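Local atomic coordinates of branched-chain amino acid transport system substrate-binding protein (Rhodopseudomonas palustris, PDB entry 4JB0), a protein that binds small aromatic acids from lignin breakdown, such as ferulic acid, and probably delivers them to an ABC importer for uptake. Residues N26-V31 with A282-A287; S74-T79 with S141-D146; F169-T174 with G194-A199; P244-E249 with N275-F280. All coordinates share one frame; numbering follows the deposited sequence.

Contact 1 of 4, residues N26-V31 with A282-A287; sequences NALEFV and AHSFDA. With FER (3-(4-hydroxy-3-methoxyphenyl)-2-propenoic acid), chain B.
Val31 packs against Phe285 on the flank of helix 279-299. Its CG1 lies 3.9 Å from Phe285 CA, and the same methyl stands 4.2 Å from Phe285 CD1, oblique to the ring. Phe285 has CG anti to the backbone N (chi1 -176°), which swings the ring toward residues 30 and 31. There Phe285 CE1 lies 3.7 Å from Phe30 O, again at a slant. The ring of Phe30 leads away, so this residue meets its partner with CB and the backbone oxygen. Ser284 adds two van der Waals contacts: Ala27 CB sits 3.8 Å from Ser284 OG, and Leu28 CD2 touches Ser284 CB at 4.0 Å.

No hydrogen bond crosses between the segments. The hydroxyl of Ser284 bonds instead to the Glu24 carbonyl oxygen on helix 18-26. Residues 26-30 are held in a tight turn by two backbone bonds, from Glu29 N to Asn26 O and from Phe30 N to Ala27 O.

The ligand is held by another face of the helix. His283 points away from residues 26-31, and its NE2 donates to O4 of ferulic acid over 2.6 Å at 153°. The phenol oxygen lies at the imidazole edge, near the ring plane.

The contact thus joins the exit of helix 18-26 to the first turns of helix 279-299. Helix 258-272 covers it from another side: Phe285 touches Glu263 and Leu264 there, Phe30 touches Ala267, and Glu29 forms a salt bridge with Lys271.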
# COMPACT_ATOMS: atom_id res chain seq x y z
N ASN A 26 13.24 -5.78 -3.95
CA ASN A 26 13.39 -7.19 -4.46
C ASN A 26 12.53 -7.52 -5.67
O ASN A 26 12.97 -8.21 -6.63
CB ASN A 26 13.12 -8.19 -3.34
CG ASN A 26 14.18 -8.16 -2.25
OD1 ASN A 26 15.22 -7.54 -2.40
ND2 ASN A 26 13.91 -8.86 -1.15
N ALA A 27 11.28 -7.03 -5.68
CA ALA A 27 10.38 -7.42 -6.77
C ALA A 27 10.75 -6.83 -8.10
O ALA A 27 10.21 -7.28 -9.14
CB ALA A 27 8.92 -7.15 -6.43
N LEU A 28 11.66 -5.84 -8.11
CA LEU A 28 12.15 -5.28 -9.37
C LEU A 28 12.93 -6.31 -10.22
O LEU A 28 13.11 -6.12 -11.43
CB LEU A 28 13.02 -4.02 -9.14
CG LEU A 28 12.32 -2.89 -8.35
CD1 LEU A 28 13.34 -1.83 -7.94
CD2 LEU A 28 11.20 -2.30 -9.18
N GLU A 29 13.37 -7.40 -9.59
CA GLU A 29 14.00 -8.48 -10.36
C GLU A 29 12.99 -9.07 -11.39
O GLU A 29 13.38 -9.53 -12.46
CB GLU A 29 14.53 -9.56 -9.42
CG GLU A 29 15.37 -10.66 -10.12
CD GLU A 29 15.80 -11.75 -9.19
OE1 GLU A 29 15.72 -11.57 -7.96
OE2 GLU A 29 16.25 -12.81 -9.71
N PHE A 30 11.69 -9.00 -11.09
CA PHE A 30 10.66 -9.67 -11.87
C PHE A 30 9.82 -8.77 -12.78
O PHE A 30 8.79 -9.20 -13.33
CB PHE A 30 9.79 -10.45 -10.87
CG PHE A 30 10.62 -11.21 -9.84
CD1 PHE A 30 11.50 -12.21 -10.25
CD2 PHE A 30 10.53 -10.92 -8.47
CE1 PHE A 30 12.32 -12.90 -9.32
CE2 PHE A 30 11.31 -11.61 -7.54
CZ PHE A 30 12.22 -12.62 -7.98
N VAL A 31 10.26 -7.53 -12.98
CA VAL A 31 9.54 -6.63 -13.88
C VAL A 31 10.23 -6.52 -15.24
O VAL A 31 11.41 -6.86 -15.38
CB VAL A 31 9.35 -5.23 -13.24
CG1 VAL A 31 8.71 -5.38 -11.86
CG2 VAL A 31 10.72 -4.42 -13.14
N ALA A 282 4.13 -6.44 -4.15
CA ALA A 282 3.22 -6.26 -5.26
C ALA A 282 3.17 -4.81 -5.86
O ALA A 282 2.88 -4.64 -7.06
CB ALA A 282 1.85 -6.68 -4.85
N HIS A 283 3.40 -3.80 -5.05
CA HIS A 283 3.24 -2.40 -5.51
C HIS A 283 4.24 -2.03 -6.58
O HIS A 283 3.87 -1.41 -7.55
CB HIS A 283 3.31 -1.41 -4.36
CG HIS A 283 2.25 -1.65 -3.31
ND1 HIS A 283 0.96 -2.04 -3.62
CD2 HIS A 283 2.29 -1.53 -1.96
CE1 HIS A 283 0.26 -2.18 -2.51
NE2 HIS A 283 1.04 -1.89 -1.49
N SER A 284 5.48 -2.41 -6.41
CA SER A 284 6.46 -2.04 -7.44
C SER A 284 6.24 -2.93 -8.67
O SER A 284 6.34 -2.45 -9.82
CB SER A 284 7.90 -2.11 -6.92
OG SER A 284 8.17 -3.38 -6.41
N PHE A 285 5.93 -4.22 -8.44
CA PHE A 285 5.53 -5.11 -9.57
C PHE A 285 4.38 -4.48 -10.35
O PHE A 285 4.44 -4.39 -11.59
CB PHE A 285 5.10 -6.49 -9.02
CG PHE A 285 4.78 -7.51 -10.08
CD1 PHE A 285 5.81 -8.25 -10.68
CD2 PHE A 285 3.44 -7.78 -10.44
CE1 PHE A 285 5.54 -9.22 -11.64
CE2 PHE A 285 3.16 -8.75 -11.38
CZ PHE A 285 4.19 -9.48 -11.99
N ASP A 286 3.34 -4.04 -9.66
CA ASP A 286 2.18 -3.48 -10.39
C ASP A 286 2.49 -2.12 -11.06
O ASP A 286 1.92 -1.77 -12.09
CB ASP A 286 0.98 -3.30 -9.45
CG ASP A 286 0.42 -4.63 -8.94
OD1 ASP A 286 0.80 -5.72 -9.44
OD2 ASP A 286 -0.44 -4.56 -8.04
N ALA A 287 3.33 -1.32 -10.42
CA ALA A 287 3.78 -0.06 -11.04
C ALA A 287 4.38 -0.34 -12.43
O ALA A 287 4.12 0.43 -13.35
CB ALA A 287 4.82 0.62 -10.10
C4 FER B . 0.63 -0.53 1.90
C5 FER B . -0.21 -0.03 2.88
C6 FER B . 0.36 0.72 3.91
C3 FER B . 2.00 -0.31 1.94
C2 FER B . 2.56 0.44 2.97
C1 FER B . 1.72 0.96 3.96
C10 FER B . 4.25 -0.59 1.03
C7 FER B . 2.42 1.75 5.01
C8 FER B . 1.97 2.92 5.47
C9 FER B . 2.79 3.69 6.45
O1 FER B . 3.44 3.11 7.37
O2 FER B . 2.88 4.93 6.25
O4 FER B . 0.11 -1.25 0.90
O3 FER B . 2.82 -0.81 0.96

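Contact 2 of 4, residues S74-T79 with S141-D146; sequences SVTPPT and SDSYGD. With FER (3-(4-hydroxy-3-methoxyphenyl)-2-propenoic acid), chain B.
Tyr144 overlaps the propenoate arm of ferulic acid with one ring face and meets Thr76 at CD1. The ligand atom C8 lies over the ring centre, 3.5 Å above its plane. Thr76 OG1 comes obliquely to the ring, 3.5 Å from Tyr144 CD1, and the two side chains cross at about a right angle. Thr76 OG1 is hydrogen-bonded to Pro98 O and also lies 3.0 Å from ferulic acid O2. Tyr144 CG is anti to the backbone N (chi1 -174°), which lays the ring face over the propenoate. Its hydroxyl is bonded to Thr219 OG1, and Trp148 meets the ring edge-to-face. An alanine at Tyr144 is likely to leave this side of the propenoate uncovered and Thr219 without its hydroxyl partner.

Thr76 N donates to the carboxylate oxygen O2 of ferulic acid over 2.7 Å at 161°. The positive end of the helix dipole would probably favour the negative carboxylate.

Away from the ligand, Thr76 CG2 lies 3.3 Å from Ser143 OG. Pro77 CG touches Asp142 OD1 at 3.8 Å. Asp142 caps helix 143-158 through OD2, with a weak bond from Tyr144 N, while OD1 pairs with Arg171.

The start of helix 76-89 thus bonds the carboxylate, and Tyr144 from the start of helix 143-158 covers it. This is consistent with the ligand-closed cleft between the lobes of a periplasmic binding protein.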
# COMPACT_ATOMS: atom_id res chain seq x y z
N SER A 74 8.17 4.00 0.54
CA SER A 74 7.65 2.75 1.12
C SER A 74 6.64 3.02 2.28
O SER A 74 5.80 2.13 2.63
CB SER A 74 8.87 1.95 1.63
OG SER A 74 9.69 1.59 0.51
N VAL A 75 6.69 4.21 2.89
CA VAL A 75 5.75 4.57 3.97
C VAL A 75 5.17 5.97 3.66
O VAL A 75 5.69 6.65 2.79
CB VAL A 75 6.40 4.49 5.39
CG1 VAL A 75 6.59 2.98 5.80
CG2 VAL A 75 7.76 5.17 5.39
N THR A 76 4.12 6.40 4.33
CA THR A 76 3.39 7.57 3.87
C THR A 76 4.20 8.91 3.96
O THR A 76 4.21 9.68 3.02
CB THR A 76 2.04 7.69 4.59
OG1 THR A 76 1.23 6.52 4.32
CG2 THR A 76 1.28 9.03 4.10
N PRO A 77 4.89 9.19 5.10
CA PRO A 77 5.55 10.53 5.11
C PRO A 77 6.59 10.81 3.98
O PRO A 77 6.49 11.88 3.33
CB PRO A 77 6.16 10.63 6.53
CG PRO A 77 5.24 9.65 7.37
CD PRO A 77 4.96 8.51 6.41
N PRO A 78 7.52 9.86 3.67
CA PRO A 78 8.40 10.18 2.55
C PRO A 78 7.65 10.15 1.23
O PRO A 78 8.09 10.79 0.28
CB PRO A 78 9.47 9.09 2.58
CG PRO A 78 8.82 7.96 3.33
CD PRO A 78 7.94 8.63 4.37
N THR A 79 6.54 9.41 1.16
CA THR A 79 5.76 9.35 -0.08
C THR A 79 5.14 10.72 -0.40
O THR A 79 5.15 11.18 -1.54
CB THR A 79 4.72 8.23 0.04
OG1 THR A 79 5.45 7.01 0.15
CG2 THR A 79 3.84 8.13 -1.18
N SER A 141 1.07 8.78 15.20
CA SER A 141 0.92 10.25 15.24
C SER A 141 1.48 10.90 13.95
O SER A 141 2.42 11.72 13.98
CB SER A 141 1.65 10.79 16.48
OG SER A 141 2.96 10.23 16.55
N ASP A 142 0.97 10.48 12.81
CA ASP A 142 1.42 11.04 11.52
C ASP A 142 0.32 10.91 10.45
O ASP A 142 -0.79 10.49 10.78
CB ASP A 142 2.81 10.51 11.07
CG ASP A 142 2.82 9.06 10.60
OD1 ASP A 142 3.89 8.40 10.72
OD2 ASP A 142 1.81 8.55 10.11
N SER A 143 0.64 11.28 9.21
CA SER A 143 -0.35 11.29 8.12
C SER A 143 -1.03 9.91 7.83
O SER A 143 -2.20 9.89 7.42
CB SER A 143 0.23 11.92 6.84
OG SER A 143 1.47 11.30 6.47
N TYR A 144 -0.32 8.79 7.98
CA TYR A 144 -0.99 7.47 7.80
C TYR A 144 -1.98 7.23 8.92
O TYR A 144 -3.09 6.80 8.66
CB TYR A 144 0.03 6.33 7.81
CG TYR A 144 -0.53 4.94 7.48
CD1 TYR A 144 -1.09 4.66 6.22
CD2 TYR A 144 -0.51 3.91 8.45
CE1 TYR A 144 -1.60 3.36 5.93
CE2 TYR A 144 -1.03 2.61 8.18
CZ TYR A 144 -1.55 2.35 6.93
OH TYR A 144 -2.00 1.10 6.67
N GLY A 145 -1.54 7.51 10.17
CA GLY A 145 -2.38 7.44 11.39
C GLY A 145 -3.65 8.26 11.29
O GLY A 145 -4.72 7.82 11.70
N ASP A 146 -3.54 9.44 10.71
CA ASP A 146 -4.67 10.33 10.54
C ASP A 146 -5.60 9.80 9.42
O ASP A 146 -6.81 9.87 9.54
CB ASP A 146 -4.19 11.73 10.11
CG ASP A 146 -3.31 12.45 11.16
OD1 ASP A 146 -3.32 12.10 12.32
OD2 ASP A 146 -2.61 13.41 10.78
C4 FER B . 0.63 -0.53 1.90
C5 FER B . -0.21 -0.03 2.88
C6 FER B . 0.36 0.72 3.91
C3 FER B . 2.00 -0.31 1.94
C2 FER B . 2.56 0.44 2.97
C1 FER B . 1.72 0.96 3.96
C10 FER B . 4.25 -0.59 1.03
C7 FER B . 2.42 1.75 5.01
C8 FER B . 1.97 2.92 5.47
C9 FER B . 2.79 3.69 6.45
O1 FER B . 3.44 3.11 7.37
O2 FER B . 2.88 4.93 6.25
O4 FER B . 0.11 -1.25 0.90
O3 FER B . 2.82 -0.81 0.96

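Contact 3 of 4, residues F169-T174 with G194-A199; sequences FARPDT and GASGTA. With FER (3-(4-hydroxy-3-methoxyphenyl)-2-propenoic acid), chain B; GOL (glycerol), chain D.
Arg171 and Ala199 are the closest backbone points, their CA atoms 6.7 Å apart. Residues 170-173 form a type I beta turn closed by a bond from Asp173 N to Ala170 O. The other segment leaves strand 190-194 and enters a weakly bonded helix.

Phe169 CZ meets Ala195 CB obliquely at 3.8 Å, and Phe169 CE2 lies 4.3 Å from Ala199 CB.

Arg171 and Ser196 converge on O1 of ferulic acid, at the carboxylate-binding end of the aromatic-acid pocket. The arginine chain bends at chi3 (-147°), which brings both terminal nitrogens to the carboxylate. Arg171 NH1 donates to ferulic acid O1 and Arg171 NH2 to O2, each over 2.8 Å. The carboxylate carbon C9 lies in the guanidinium plane, at its edge. Ser196 OG is 2.6 Å from ferulic acid O1 and has Tyr140 OH as a second partner. Arg171 NE forms a salt bridge with Asp142, which probably holds the guanidinium in place.

Glycerol, probably from the crystallisation liquor, accepts from Arg171 NH1 at O3 and from Thr198 N at O1.

Strand 134-140 runs between strands 162-169 and 190-194 in the sheet. Its Tyr140 meets Phe169 edge-to-face and touches Arg171, Ala195 and Ala199.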
# COMPACT_ATOMS: atom_id res chain seq x y z
N PHE A 169 0.77 6.71 18.69
CA PHE A 169 2.16 6.47 19.02
C PHE A 169 2.99 6.89 17.85
O PHE A 169 2.47 6.99 16.73
CB PHE A 169 2.44 4.99 19.47
CG PHE A 169 2.26 3.92 18.40
CD1 PHE A 169 0.96 3.48 18.01
CD2 PHE A 169 3.37 3.27 17.84
CE1 PHE A 169 0.79 2.47 17.03
CE2 PHE A 169 3.21 2.27 16.87
CZ PHE A 169 1.93 1.85 16.47
N ALA A 170 4.28 7.16 18.11
CA ALA A 170 5.27 7.50 17.09
C ALA A 170 5.91 6.23 16.54
O ALA A 170 6.13 5.25 17.28
CB ALA A 170 6.37 8.42 17.70
N ARG A 171 6.26 6.27 15.25
CA ARG A 171 6.87 5.13 14.55
C ARG A 171 8.00 4.38 15.26
O ARG A 171 7.97 3.15 15.28
CB ARG A 171 7.40 5.57 13.17
CG ARG A 171 6.44 5.29 12.06
CD ARG A 171 6.86 6.04 10.77
NE ARG A 171 5.65 6.42 10.01
CZ ARG A 171 4.97 5.64 9.17
NH1 ARG A 171 5.40 4.41 8.89
NH2 ARG A 171 3.89 6.10 8.55
N PRO A 172 9.00 5.10 15.82
CA PRO A 172 10.09 4.40 16.50
C PRO A 172 9.80 3.90 17.94
O PRO A 172 10.66 3.18 18.49
CB PRO A 172 11.22 5.43 16.53
CG PRO A 172 10.60 6.73 16.34
CD PRO A 172 9.26 6.56 15.74
N ASP A 173 8.63 4.22 18.51
CA ASP A 173 8.30 3.83 19.89
C ASP A 173 8.42 2.34 20.04
O ASP A 173 7.93 1.60 19.19
CB ASP A 173 6.89 4.24 20.29
CG ASP A 173 6.76 5.72 20.43
OD1 ASP A 173 7.80 6.40 20.28
OD2 ASP A 173 5.64 6.21 20.69
N THR A 174 9.09 1.89 21.09
CA THR A 174 9.22 0.47 21.29
C THR A 174 8.29 0.01 22.41
O THR A 174 8.22 -1.17 22.71
CB THR A 174 10.66 0.08 21.57
OG1 THR A 174 11.15 0.91 22.62
CG2 THR A 174 11.49 0.29 20.34
N GLY A 194 -3.87 1.37 13.56
CA GLY A 194 -3.45 2.07 12.34
C GLY A 194 -1.93 2.21 12.25
O GLY A 194 -1.35 3.26 12.59
N ALA A 195 -1.28 1.14 11.79
CA ALA A 195 0.19 1.03 11.80
C ALA A 195 0.61 0.09 10.66
O ALA A 195 -0.24 -0.24 9.82
CB ALA A 195 0.68 0.55 13.16
N SER A 196 1.89 -0.29 10.61
CA SER A 196 2.43 -0.98 9.45
C SER A 196 3.68 -1.76 9.82
O SER A 196 4.31 -1.46 10.85
CB SER A 196 2.75 0.03 8.30
OG SER A 196 3.83 0.89 8.68
N GLY A 197 4.06 -2.74 8.98
CA GLY A 197 5.24 -3.61 9.26
C GLY A 197 5.47 -4.01 10.71
O GLY A 197 4.55 -4.46 11.40
N THR A 198 6.68 -3.83 11.19
CA THR A 198 7.05 -4.24 12.54
C THR A 198 6.19 -3.56 13.60
O THR A 198 5.68 -4.21 14.57
CB THR A 198 8.53 -3.85 12.77
OG1 THR A 198 9.31 -4.49 11.76
CG2 THR A 198 9.01 -4.34 14.12
N ALA A 199 6.00 -2.25 13.41
CA ALA A 199 5.29 -1.42 14.36
C ALA A 199 3.84 -1.90 14.51
O ALA A 199 3.26 -1.81 15.60
CB ALA A 199 5.33 0.10 13.89
C4 FER B . 0.63 -0.53 1.90
C5 FER B . -0.21 -0.03 2.88
C6 FER B . 0.36 0.72 3.91
C3 FER B . 2.00 -0.31 1.94
C2 FER B . 2.56 0.44 2.97
C1 FER B . 1.72 0.96 3.96
C10 FER B . 4.25 -0.59 1.03
C7 FER B . 2.42 1.75 5.01
C8 FER B . 1.97 2.92 5.47
C9 FER B . 2.79 3.69 6.45
O1 FER B . 3.44 3.11 7.37
O2 FER B . 2.88 4.93 6.25
O4 FER B . 0.11 -1.25 0.90
O3 FER B . 2.82 -0.81 0.96
C1 GOL D . 7.60 -0.41 9.68
O1 GOL D . 8.10 -1.74 9.76
C2 GOL D . 8.05 0.39 10.92
O2 GOL D . 7.93 -0.40 12.09
C3 GOL D . 7.48 1.83 11.02
O3 GOL D . 7.75 2.65 9.87

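Contact 4 of 4, residues P244-E249 with N275-F280; sequences PVMDPE and NSRSQF. With FER (3-(4-hydroxy-3-methoxyphenyl)-2-propenoic acid), chain B.
Arg277 grips Glu249 end-on in a salt bridge, just ahead of helix 279-299 of this two-lobed periplasmic binding protein. Arg277 NH1 bonds Glu249 OE1 over 3.0 Å and Arg277 NH2 bonds Glu249 OE2 over 2.9 Å, each oxygen using its syn lone pair. The carboxylate and guanidinium planes are 9° apart. Arg277 NH1 also donates to Met246 O over 3.1 Å. That oxygen lies in the guanidinium plane, but NH1 stands above the carbonyl plane. Arg277 NE pairs with Glu269 of helix 258-272. A leucine in place of Arg277 would probably leave Glu249 and Glu269 without their positive mate and Met246 O without this donor.

Ser278 is the N-cap, and its OG accepts a weak bond from Phe280 N and another bond from Ala281 N.

Met246 is bent at chi2 (-62°) and chi3 (-86°), which brings SD to 3.7 Å from Ser278 CA and 3.9 Å from Arg277 CG. Val245 CG1 sits 3.7 Å from Ser278 O.

The helix start reaches the ligand pocket. Gln279 NE2 donates to ferulic acid O4 over 3.1 Å and also bonds Gln114 OE1. Phe280 turns its ring edge to the ligand, with CD1 3.2 Å from the methoxy oxygen O3.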
# COMPACT_ATOMS: atom_id res chain seq x y z
N PRO A 244 -5.40 -8.48 -2.90
CA PRO A 244 -5.68 -9.89 -3.31
C PRO A 244 -4.40 -10.66 -3.68
O PRO A 244 -4.42 -11.91 -3.83
CB PRO A 244 -6.59 -9.74 -4.54
CG PRO A 244 -6.14 -8.31 -5.14
CD PRO A 244 -5.95 -7.50 -3.86
N VAL A 245 -3.27 -9.93 -3.79
CA VAL A 245 -2.03 -10.61 -4.09
C VAL A 245 -1.63 -11.60 -2.95
O VAL A 245 -0.74 -12.44 -3.12
CB VAL A 245 -0.89 -9.60 -4.38
CG1 VAL A 245 -0.35 -8.98 -3.03
CG2 VAL A 245 0.22 -10.29 -5.15
N MET A 246 -2.22 -11.43 -1.77
CA MET A 246 -1.87 -12.34 -0.67
C MET A 246 -2.48 -13.75 -0.94
O MET A 246 -2.03 -14.72 -0.35
CB MET A 246 -2.32 -11.79 0.66
CG MET A 246 -1.37 -10.66 1.15
SD MET A 246 0.33 -11.14 1.44
CE MET A 246 0.10 -11.72 3.13
N ASP A 247 -3.51 -13.82 -1.78
CA ASP A 247 -4.12 -15.14 -2.14
C ASP A 247 -4.62 -15.25 -3.59
O ASP A 247 -5.86 -15.32 -3.82
CB ASP A 247 -5.29 -15.39 -1.19
CG ASP A 247 -5.82 -16.80 -1.26
OD1 ASP A 247 -5.25 -17.64 -1.98
OD2 ASP A 247 -6.80 -17.08 -0.57
N PRO A 248 -3.70 -15.31 -4.57
CA PRO A 248 -4.16 -15.53 -5.93
C PRO A 248 -4.75 -16.94 -6.14
O PRO A 248 -5.66 -17.09 -6.96
CB PRO A 248 -2.91 -15.36 -6.80
CG PRO A 248 -1.92 -14.63 -5.95
CD PRO A 248 -2.24 -15.16 -4.51
N GLU A 249 -4.22 -17.92 -5.43
CA GLU A 249 -4.74 -19.32 -5.49
C GLU A 249 -6.22 -19.34 -5.23
O GLU A 249 -6.94 -20.04 -5.91
CB GLU A 249 -3.98 -20.23 -4.50
CG GLU A 249 -2.47 -20.36 -4.81
CD GLU A 249 -1.61 -19.29 -4.06
OE1 GLU A 249 -2.14 -18.26 -3.61
OE2 GLU A 249 -0.40 -19.52 -3.92
N ASN A 275 5.86 -18.74 1.61
CA ASN A 275 5.08 -17.68 2.26
C ASN A 275 5.81 -16.30 2.31
O ASN A 275 5.48 -15.46 3.16
CB ASN A 275 4.72 -18.04 3.70
CG ASN A 275 3.85 -19.31 3.82
OD1 ASN A 275 2.78 -19.43 3.18
ND2 ASN A 275 4.31 -20.24 4.67
N SER A 276 6.78 -16.09 1.42
CA SER A 276 7.49 -14.79 1.41
C SER A 276 6.77 -13.67 0.63
O SER A 276 7.27 -12.54 0.56
CB SER A 276 8.90 -14.97 0.90
OG SER A 276 8.85 -15.43 -0.43
N ARG A 277 5.58 -13.98 0.10
CA ARG A 277 4.75 -13.00 -0.63
C ARG A 277 4.33 -11.91 0.36
O ARG A 277 4.27 -12.13 1.59
CB ARG A 277 3.50 -13.68 -1.19
CG ARG A 277 2.50 -14.00 -0.08
CD ARG A 277 1.30 -14.88 -0.51
NE ARG A 277 1.78 -16.08 -1.19
CZ ARG A 277 0.99 -16.99 -1.76
NH1 ARG A 277 -0.32 -16.85 -1.74
NH2 ARG A 277 1.54 -18.06 -2.37
N SER A 278 4.02 -10.74 -0.18
CA SER A 278 3.63 -9.62 0.66
C SER A 278 2.85 -8.61 -0.15
O SER A 278 2.98 -8.51 -1.39
CB SER A 278 4.85 -8.95 1.31
OG SER A 278 5.59 -8.20 0.36
N GLN A 279 2.05 -7.88 0.58
CA GLN A 279 1.34 -6.69 0.09
C GLN A 279 2.33 -5.78 -0.62
O GLN A 279 1.99 -5.18 -1.65
CB GLN A 279 0.66 -6.00 1.29
CG GLN A 279 0.14 -4.63 1.06
CD GLN A 279 -1.22 -4.67 0.40
OE1 GLN A 279 -1.75 -5.72 0.23
NE2 GLN A 279 -1.83 -3.52 0.17
N PHE A 280 3.57 -5.71 -0.08
CA PHE A 280 4.44 -4.60 -0.48
C PHE A 280 5.20 -4.89 -1.78
O PHE A 280 5.27 -4.06 -2.65
CB PHE A 280 5.40 -4.25 0.66
CG PHE A 280 4.74 -4.33 2.00
CD1 PHE A 280 3.56 -3.61 2.24
CD2 PHE A 280 5.22 -5.16 2.98
CE1 PHE A 280 2.94 -3.69 3.48
CE2 PHE A 280 4.62 -5.24 4.23
CZ PHE A 280 3.45 -4.52 4.46
C4 FER B . 0.63 -0.53 1.90
C5 FER B . -0.21 -0.03 2.88
C6 FER B . 0.36 0.72 3.91
C3 FER B . 2.00 -0.31 1.94
C2 FER B . 2.56 0.44 2.97
C1 FER B . 1.72 0.96 3.96
C10 FER B . 4.25 -0.59 1.03
C7 FER B . 2.42 1.75 5.01
C8 FER B . 1.97 2.92 5.47
C9 FER B . 2.79 3.69 6.45
O1 FER B . 3.44 3.11 7.37
O2 FER B . 2.88 4.93 6.25
O4 FER B . 0.11 -1.25 0.90
O3 FER B . 2.82 -0.81 0.96

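Overall arrangement
All four contacts reach the same ferulic acid, from its two ends. Contacts 1 and 4 share helix 279-299 and serve the phenol end with the side-chain N-H donors of His283 and Gln279. They touch through Ala282 and Val245. Contacts 2 and 3 serve the carboxylate end with Arg171, the Thr76 backbone N-H and the Ser196 hydroxyl. Their centres are about 11 Å apart, and Asp142 and Arg171 join them. Contact 3 is the buried one; the others are partly buried. Contact 4 runs from buried Gln279 out to exposed Glu249, and it alone has hydrogen bonds and a salt bridge directly between its segments. Contact 1 is van der Waals packing. Contacts 1 and 2 lie on opposite sides of the chain's centre.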